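Local structure of protein Pcdhgc3 (Mus musculus, 4ZI8) at residues A62-F67 / V78-D83; S93-L98 / S110-V115; E29-G34 / Q116-N121. The protein is probably a calcium-dependent cell-adhesion protein that may help establish and maintain specific neuronal connections in the brain, represented here by its first three extracellular cadherin repeats. One frame throughout, in Å; residues are numbered along the deposited sequence. Where two conformers were deposited one is given.

Interaction 1. Residues A62-F67 / V78-D83. With CA (calcium ion), chain P.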
# COMPACT_ATOMS: atom_id res chain seq x y z
N ALA B 62 -37.99 -40.22 -2.33
CA ALA B 62 -38.17 -38.80 -2.06
C ALA B 62 -37.52 -37.94 -3.13
O ALA B 62 -37.90 -36.79 -3.32
CB ALA B 62 -37.60 -38.46 -0.69
N SER B 63 -36.55 -38.48 -3.85
CA SER B 63 -35.86 -37.69 -4.84
C SER B 63 -36.68 -37.56 -6.13
O SER B 63 -37.63 -38.29 -6.35
CB SER B 63 -34.49 -38.29 -5.13
OG SER B 63 -34.63 -39.41 -5.96
N ARG B 64 -36.30 -36.60 -6.97
CA ARG B 64 -37.04 -36.30 -8.18
C ARG B 64 -37.08 -37.48 -9.13
O ARG B 64 -36.12 -38.27 -9.22
CB ARG B 64 -36.41 -35.12 -8.91
CG ARG B 64 -36.41 -33.83 -8.14
CD ARG B 64 -35.71 -32.79 -8.96
NE ARG B 64 -35.33 -31.68 -8.12
CZ ARG B 64 -34.47 -30.75 -8.50
NH1 ARG B 64 -33.92 -30.81 -9.70
NH2 ARG B 64 -34.17 -29.77 -7.65
N ARG B 65 -38.17 -37.61 -9.87
CA ARG B 65 -38.25 -38.68 -10.85
C ARG B 65 -37.51 -38.32 -12.13
O ARG B 65 -38.11 -37.90 -13.13
CB ARG B 65 -39.70 -39.02 -11.12
CG ARG B 65 -40.45 -39.35 -9.85
CD ARG B 65 -41.55 -40.38 -10.08
NE ARG B 65 -42.60 -39.85 -10.93
CZ ARG B 65 -43.67 -39.20 -10.47
NH1 ARG B 65 -43.81 -39.01 -9.16
NH2 ARG B 65 -44.60 -38.74 -11.31
N PHE B 66 -36.21 -38.51 -12.10
CA PHE B 66 -35.34 -38.10 -13.20
C PHE B 66 -35.56 -38.97 -14.43
O PHE B 66 -35.37 -38.54 -15.57
CB PHE B 66 -33.88 -38.17 -12.78
CG PHE B 66 -33.50 -37.15 -11.73
CD1 PHE B 66 -33.51 -35.79 -12.03
CD2 PHE B 66 -33.12 -37.55 -10.45
CE1 PHE B 66 -33.13 -34.84 -11.06
CE2 PHE B 66 -32.75 -36.63 -9.49
CZ PHE B 66 -32.75 -35.26 -9.80
N PHE B 67 -35.96 -40.22 -14.17
CA PHE B 67 -36.17 -41.21 -15.22
C PHE B 67 -37.49 -41.90 -15.03
O PHE B 67 -37.95 -42.10 -13.91
CB PHE B 67 -35.06 -42.24 -15.22
CG PHE B 67 -33.72 -41.65 -15.39
CD1 PHE B 67 -33.25 -41.31 -16.64
CD2 PHE B 67 -32.95 -41.36 -14.28
CE1 PHE B 67 -31.98 -40.73 -16.78
CE2 PHE B 67 -31.69 -40.76 -14.41
CZ PHE B 67 -31.22 -40.44 -15.65
N VAL B 78 -35.56 -39.91 -20.09
CA VAL B 78 -35.34 -38.77 -19.19
C VAL B 78 -36.69 -38.15 -18.86
O VAL B 78 -37.45 -37.82 -19.75
CB VAL B 78 -34.40 -37.73 -19.83
CG1 VAL B 78 -34.38 -36.42 -19.03
CG2 VAL B 78 -32.99 -38.33 -19.94
N ASN B 79 -36.99 -38.01 -17.58
CA ASN B 79 -38.32 -37.51 -17.20
C ASN B 79 -38.28 -36.14 -16.49
O ASN B 79 -39.30 -35.50 -16.31
CB ASN B 79 -39.02 -38.56 -16.32
CG ASN B 79 -40.41 -38.14 -15.89
OD1 ASN B 79 -41.29 -37.93 -16.71
ND2 ASN B 79 -40.61 -38.03 -14.59
N ASP B 80 -37.10 -35.69 -16.10
CA ASP B 80 -36.97 -34.37 -15.46
C ASP B 80 -35.57 -33.85 -15.77
O ASP B 80 -34.69 -34.61 -16.23
CB ASP B 80 -37.20 -34.49 -13.95
CG ASP B 80 -37.55 -33.16 -13.27
OD1 ASP B 80 -37.46 -32.07 -13.89
OD2 ASP B 80 -37.91 -33.21 -12.08
N ARG B 81 -35.34 -32.56 -15.51
CA ARG B 81 -34.05 -31.96 -15.80
C ARG B 81 -32.94 -32.61 -15.00
O ARG B 81 -33.02 -32.76 -13.77
CB ARG B 81 -34.09 -30.47 -15.52
CG ARG B 81 -32.73 -29.84 -15.63
CD ARG B 81 -32.81 -28.32 -15.64
NE ARG B 81 -31.48 -27.75 -15.86
CZ ARG B 81 -31.09 -26.56 -15.40
NH1 ARG B 81 -31.92 -25.80 -14.72
NH2 ARG B 81 -29.85 -26.14 -15.65
N LEU B 82 -31.89 -33.00 -15.70
CA LEU B 82 -30.69 -33.57 -15.08
C LEU B 82 -29.59 -32.54 -15.24
O LEU B 82 -28.94 -32.49 -16.29
CB LEU B 82 -30.29 -34.89 -15.74
CG LEU B 82 -31.23 -36.07 -15.46
CD1 LEU B 82 -31.20 -37.03 -16.63
CD2 LEU B 82 -30.76 -36.75 -14.20
N ASP B 83 -29.42 -31.70 -14.22
CA ASP B 83 -28.38 -30.68 -14.22
C ASP B 83 -27.26 -31.20 -13.37
O ASP B 83 -27.38 -31.24 -12.14
CB ASP B 83 -28.92 -29.35 -13.68
CG ASP B 83 -27.84 -28.32 -13.45
OD1 ASP B 83 -26.76 -28.38 -14.08
OD2 ASP B 83 -28.11 -27.43 -12.63
CA CA P . -25.96 -28.05 -16.13
O HOH W 1 -39.93 -35.04 -10.51
O HOH W 2 -26.28 -25.70 -15.70
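In the first cadherin repeat, a short antiparallel bridge between Phe-67 and Val-78 runs out into two loops, and residues 62-67 and 78-83 meet around it, the second ending at a calcium site. Beyond the bridge the carbonyl of Phe-66 takes the backbone N-H of Asn-79 at 2.6 Å, short and nearly straight (172°), although the donor stands well above the carbonyl plane. Asp-80 N reaches the same oxygen only weakly. Asn-79 adds a side-chain bond: CG lies opposite its own backbone N (chi1 -180°), which brings ND2 within reach of Arg-65 O at 2.9 Å, the acceptor lying close to the amide plane. An asparagine suits this place because its amide can donate through ND2 and probably also accept, through OD1, from Arg-33. Asp-80 turns its carboxylate back on its own chain, OD1 receiving Arg-81 N, while OD2 shares a water with Arg-65 N.

Beneath these polar links Leu-82 touches both aromatic rings. CD2 lies 3.6 Å from Phe-66 CD1, and CD1 is 3.5 Å from Phe-67 CZ, the leucine and the Phe-67 side chain meeting at about a right angle. The edge of the Phe-66 ring also faces a carbonyl, CE1 standing 3.4 Å from Arg-81 O. Leucine is apt here, since its fork lets one side chain touch both rings. Ile-27 and Val-96 close over this apolar cluster from the neighbouring strands.

At the far end Asp-83, the N-cap of helix 84-88, gives OD1 to a calcium ion at 2.2 Å. Arg-81 NE pairs with Glu-30, another ligand of that ion, and stands only distantly, charge to charge, from Asp-83. Asp-83 opens the Asp-X-Glu calcium motif of cadherin repeats, which Glu-85, also a ligand, completes.

Interaction 2. Residues S93-L98 / S110-V115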
# COMPACT_ATOMS: atom_id res chain seq x y z
N SER B 93 -17.23 -37.20 -10.99
CA SER B 93 -18.19 -38.10 -11.62
C SER B 93 -19.56 -37.99 -10.96
O SER B 93 -19.66 -37.77 -9.75
CB SER B 93 -17.70 -39.55 -11.57
OG SER B 93 -17.90 -40.12 -10.30
N CYS B 94 -20.60 -38.17 -11.77
CA CYS B 94 -21.97 -38.00 -11.33
C CYS B 94 -22.87 -39.17 -11.74
O CYS B 94 -23.18 -39.32 -12.91
CB CYS B 94 -22.52 -36.72 -11.90
SG CYS B 94 -24.04 -36.19 -11.16
N THR B 95 -23.33 -39.94 -10.79
CA THR B 95 -24.17 -41.12 -11.09
C THR B 95 -25.48 -40.97 -10.36
O THR B 95 -25.49 -40.71 -9.15
CB THR B 95 -23.51 -42.41 -10.65
OG1 THR B 95 -22.25 -42.53 -11.29
CG2 THR B 95 -24.38 -43.63 -11.01
N VAL B 96 -26.58 -41.08 -11.08
CA VAL B 96 -27.88 -41.10 -10.44
C VAL B 96 -28.26 -42.58 -10.25
O VAL B 96 -28.20 -43.34 -11.20
CB VAL B 96 -28.94 -40.40 -11.28
CG1 VAL B 96 -30.35 -40.62 -10.71
CG2 VAL B 96 -28.64 -38.90 -11.39
N THR B 97 -28.63 -43.00 -9.05
CA THR B 97 -29.07 -44.38 -8.88
C THR B 97 -30.57 -44.41 -8.71
O THR B 97 -31.19 -43.45 -8.24
CB THR B 97 -28.39 -45.05 -7.69
OG1 THR B 97 -28.75 -44.33 -6.50
CG2 THR B 97 -26.88 -45.00 -7.86
N LEU B 98 -31.17 -45.50 -9.16
CA LEU B 98 -32.59 -45.67 -8.99
C LEU B 98 -32.88 -47.17 -8.90
O LEU B 98 -31.97 -48.01 -9.03
CB LEU B 98 -33.38 -45.03 -10.13
CG LEU B 98 -33.18 -45.62 -11.53
CD1 LEU B 98 -34.41 -45.39 -12.36
CD2 LEU B 98 -31.97 -45.03 -12.22
N SER B 110 -31.63 -52.83 -9.32
CA SER B 110 -30.90 -51.56 -9.28
C SER B 110 -30.59 -51.12 -10.68
O SER B 110 -30.31 -51.93 -11.57
CB SER B 110 -29.59 -51.70 -8.50
OG SER B 110 -29.84 -51.74 -7.11
N ALA B 111 -30.60 -49.81 -10.88
CA ALA B 111 -30.17 -49.24 -12.14
C ALA B 111 -29.36 -47.97 -11.85
O ALA B 111 -29.47 -47.37 -10.76
CB ALA B 111 -31.34 -48.93 -13.01
N GLU B 112 -28.55 -47.55 -12.80
CA GLU B 112 -27.77 -46.34 -12.58
C GLU B 112 -27.42 -45.66 -13.88
O GLU B 112 -27.26 -46.30 -14.92
CB GLU B 112 -26.51 -46.64 -11.76
CG GLU B 112 -25.50 -47.50 -12.43
CD GLU B 112 -24.43 -48.01 -11.47
OE1 GLU B 112 -24.68 -48.13 -10.25
OE2 GLU B 112 -23.32 -48.30 -11.95
N VAL B 113 -27.37 -44.32 -13.82
CA VAL B 113 -27.19 -43.50 -15.02
C VAL B 113 -26.08 -42.52 -14.69
O VAL B 113 -26.18 -41.78 -13.70
CB VAL B 113 -28.48 -42.76 -15.44
CG1 VAL B 113 -28.23 -41.87 -16.65
CG2 VAL B 113 -29.59 -43.76 -15.78
N VAL B 114 -24.98 -42.61 -15.43
CA VAL B 114 -23.90 -41.63 -15.32
C VAL B 114 -24.32 -40.36 -16.05
O VAL B 114 -24.77 -40.40 -17.20
CB VAL B 114 -22.58 -42.16 -15.90
CG1 VAL B 114 -21.48 -41.06 -15.81
CG2 VAL B 114 -22.16 -43.45 -15.19
N VAL B 115 -24.21 -39.22 -15.36
CA VAL B 115 -24.60 -37.95 -15.95
C VAL B 115 -23.32 -37.18 -16.28
O VAL B 115 -22.56 -36.77 -15.39
CB VAL B 115 -25.51 -37.16 -15.01
CG1 VAL B 115 -25.86 -35.79 -15.61
CG2 VAL B 115 -26.80 -37.98 -14.73
O HOH W 3 -20.29 -37.82 -14.78
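Leu-98 sets its CG between the backbone N and the carbonyl carbon (chi1 65°), which folds CD2 back over the partner strand, 3.7 Å from Ala-111 O and 4.0 Å from Ala-111 CB. The small alanine suits this spot because its single methyl probably lets the leucine branch lie down beside the backbone. Replacing Leu-98 with a glycine would probably leave the Ala-111 methyl and carbonyl without their apolar cover. Further along the same face, Val-96 holds CG2 opposite its carbonyl carbon, within 3.9 Å of Val-115 CG2. Beta-branched valines favour the extended backbone of these strands.

Strands 95-98 and 110-115 run antiparallel at 161°. Val-96 and Val-113 form a hydrogen-bonded pair, with Val-96 N to Val-113 O at 2.7 Å and Val-113 N to Val-96 O at 2.9 Å; Leu-98 and Ala-111 form the next. At the other end of the ladder Val-115 N meets Cys-94 O at 2.7 Å, almost straight, and a water bridges Cys-94 N to Val-115 O. On the opposite face Thr-95 lays CG2 3.8 Å from Glu-112 CB, while the glutamate sends its OE2 to His-24.

Cys-94 is tied by a disulfide to Cys-88, at the end of helix 84-88. Leu-87 of that helix covers Val-96, Phe-67 packs on Val-96 and Val-113, and strand 24-28 flanks residues 110-115 in parallel.

Interaction 3. Residues E29-G34 / Q116-N121. With CA (calcium ion), chain O; CA (calcium ion), chain P; CA (calcium ion), chain N.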
# COMPACT_ATOMS: atom_id res chain seq x y z
N GLU B 29 -25.65 -34.60 -19.48
CA GLU B 29 -26.64 -33.84 -18.72
C GLU B 29 -27.51 -33.00 -19.65
O GLU B 29 -27.16 -32.74 -20.80
CB GLU B 29 -25.96 -32.92 -17.68
CG GLU B 29 -24.90 -31.97 -18.32
CD GLU B 29 -24.54 -30.78 -17.43
OE1 GLU B 29 -25.38 -30.31 -16.63
OE2 GLU B 29 -23.40 -30.32 -17.53
N GLU B 30 -28.63 -32.54 -19.12
CA GLU B 30 -29.46 -31.52 -19.71
C GLU B 30 -30.15 -32.04 -20.97
O GLU B 30 -30.51 -31.26 -21.83
CB GLU B 30 -28.62 -30.24 -19.99
CG GLU B 30 -27.89 -29.72 -18.77
CD GLU B 30 -28.77 -28.96 -17.78
OE1 GLU B 30 -30.02 -28.90 -17.93
OE2 GLU B 30 -28.18 -28.37 -16.83
N ARG B 31 -30.36 -33.34 -21.08
CA ARG B 31 -31.16 -33.85 -22.21
C ARG B 31 -32.61 -33.45 -22.07
O ARG B 31 -33.11 -33.27 -20.95
CB ARG B 31 -31.07 -35.37 -22.33
CG ARG B 31 -29.70 -35.94 -22.70
CD ARG B 31 -29.02 -35.22 -23.87
NE ARG B 31 -28.28 -34.05 -23.39
CZ ARG B 31 -27.63 -33.20 -24.18
NH1 ARG B 31 -27.63 -33.41 -25.48
NH2 ARG B 31 -26.99 -32.15 -23.66
N GLU B 32 -33.29 -33.33 -23.20
CA GLU B 32 -34.71 -33.02 -23.23
C GLU B 32 -35.55 -34.15 -22.63
O GLU B 32 -35.13 -35.30 -22.60
CB GLU B 32 -35.16 -32.74 -24.67
CG GLU B 32 -34.52 -31.49 -25.29
CD GLU B 32 -35.32 -30.91 -26.47
OE1 GLU B 32 -36.19 -31.62 -27.04
OE2 GLU B 32 -35.06 -29.73 -26.82
N ARG B 33 -36.74 -33.80 -22.17
CA ARG B 33 -37.64 -34.80 -21.62
C ARG B 33 -38.03 -35.76 -22.72
O ARG B 33 -38.35 -35.35 -23.83
CB ARG B 33 -38.87 -34.15 -21.00
CG ARG B 33 -39.59 -35.08 -20.08
CD ARG B 33 -40.73 -34.41 -19.34
NE ARG B 33 -41.28 -35.34 -18.35
CZ ARG B 33 -42.52 -35.28 -17.88
NH1 ARG B 33 -43.36 -34.35 -18.30
NH2 ARG B 33 -42.92 -36.17 -16.98
N GLY B 34 -37.96 -37.05 -22.45
CA GLY B 34 -38.31 -38.02 -23.47
C GLY B 34 -37.06 -38.62 -24.09
O GLY B 34 -37.15 -39.58 -24.83
N GLN B 116 -23.06 -37.05 -17.58
CA GLN B 116 -21.81 -36.47 -18.06
C GLN B 116 -21.91 -34.96 -18.22
O GLN B 116 -22.91 -34.46 -18.69
CB GLN B 116 -21.42 -37.11 -19.39
CG GLN B 116 -21.23 -38.64 -19.28
CD GLN B 116 -21.17 -39.33 -20.63
OE1 GLN B 116 -21.77 -38.86 -21.61
NE2 GLN B 116 -20.48 -40.46 -20.68
N ASP B 117 -20.82 -34.26 -17.87
CA ASP B 117 -20.76 -32.79 -17.92
C ASP B 117 -20.84 -32.25 -19.31
O ASP B 117 -20.20 -32.78 -20.20
CB ASP B 117 -19.47 -32.29 -17.28
CG ASP B 117 -19.47 -30.78 -17.05
OD1 ASP B 117 -20.50 -30.24 -16.61
OD2 ASP B 117 -18.43 -30.13 -17.28
N ILE B 118 -21.60 -31.18 -19.51
CA ILE B 118 -21.42 -30.40 -20.73
C ILE B 118 -21.04 -28.99 -20.31
O ILE B 118 -21.26 -28.56 -19.15
CB ILE B 118 -22.70 -30.39 -21.66
CG1 ILE B 118 -23.81 -29.57 -21.04
CG2 ILE B 118 -23.19 -31.85 -21.96
CD1 ILE B 118 -25.12 -29.54 -21.86
N ASN B 119 -20.43 -28.26 -21.22
CA ASN B 119 -19.99 -26.91 -20.89
C ASN B 119 -21.10 -25.89 -21.02
O ASN B 119 -21.01 -24.95 -21.86
CB ASN B 119 -18.80 -26.47 -21.76
CG ASN B 119 -18.07 -25.27 -21.14
OD1 ASN B 119 -18.15 -25.06 -19.93
ND2 ASN B 119 -17.42 -24.45 -21.97
N ASP B 120 -22.13 -26.03 -20.17
CA ASP B 120 -23.29 -25.14 -20.18
C ASP B 120 -23.16 -23.96 -19.21
O ASP B 120 -24.12 -23.20 -19.05
CB ASP B 120 -24.58 -25.92 -19.87
CG ASP B 120 -24.48 -26.83 -18.64
OD1 ASP B 120 -23.37 -27.09 -18.14
OD2 ASP B 120 -25.54 -27.37 -18.20
N ASN B 121 -21.98 -23.77 -18.61
CA ASN B 121 -21.78 -22.56 -17.77
C ASN B 121 -20.54 -21.73 -18.12
O ASN B 121 -19.43 -22.28 -18.36
CB ASN B 121 -21.70 -22.97 -16.30
CG ASN B 121 -22.98 -23.63 -15.80
OD1 ASN B 121 -23.88 -22.95 -15.27
ND2 ASN B 121 -23.07 -24.96 -15.95
CA CA O . -22.06 -28.58 -16.95
CA CA P . -25.96 -28.05 -16.13
CA CA N . -17.71 -23.78 -18.08
O HOH W 2 -26.28 -25.70 -15.70
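Glu-29 and Asp-120 face one another across two calcium ions at the junction of the first two cadherin repeats, where residues 117-121 form the Asp-X-Asn-Asp-Asn linker motif of cadherins. Metal bonds dominate. Each of the two carboxylates spans both ions: Glu-29 puts OE2 on one calcium at 2.3 Å and OE1 on the other at 2.4 Å, and Asp-120 does likewise with OD1 and OD2. The two carboxylate planes stand 84° apart. Asp-117 OD1 and the carbonyl oxygen of Ile-118 complete this loop's share of the first ion, with Glu-85 and Asp-153 supplying the rest; Glu-30 OE2 joins the second, along with Asp-83, a water and Glu-85, which bridges both ions. Carboxylates suit the site because their hard anionic oxygens bind calcium well, and the dications probably offset their mutual repulsion. A third calcium takes Asn-119 OD1 and Asn-121 O, reaching on to ligands of the second repeat.

Hydrogen bonds fix the loops against each other. Glu-29 N donates to Gln-116 O at 2.9 Å, in the carbonyl plane. Glu-29 CG sits between its backbone N and carbonyl carbon (chi1 55°), and the otherwise extended chain carries OE2 to Ile-118 N at 2.8 Å, using its anti lone pair. This bond, added to the two metal bonds, probably helps fix the carboxylate's rotation. Arg-31 grips Glu-29 O side-on with NE and NH2, NH2 at 2.9 Å.

Apolar contact is slight: Ile-118 lays CG1 and CG2 against Glu-29 CG, and its CD1 meets the edge of the Arg-31 guanidinium, 3.7 Å from NH2.

From the N terminus, residues 29-34 come first, directly after strand 24-28, but their partner 116-121 lies more than eighty residues on, so interaction 3 closes a long loop holding most of the first repeat. Within that loop interactions 1 and 2 follow in series: 62-67 with 78-83 closes first, then the hairpin of 93-98 with 110-115. None of the three cross. Interactions 1 and 2 share the core, where Phe-67 CZ packs 3.5 Å from Val-113 CG1. Interactions 1 and 3 bind the same calcium ion and water, and Val-115 of interaction 2 touches Glu-29. The repeat's core is thereby joined to the junction with the second repeat.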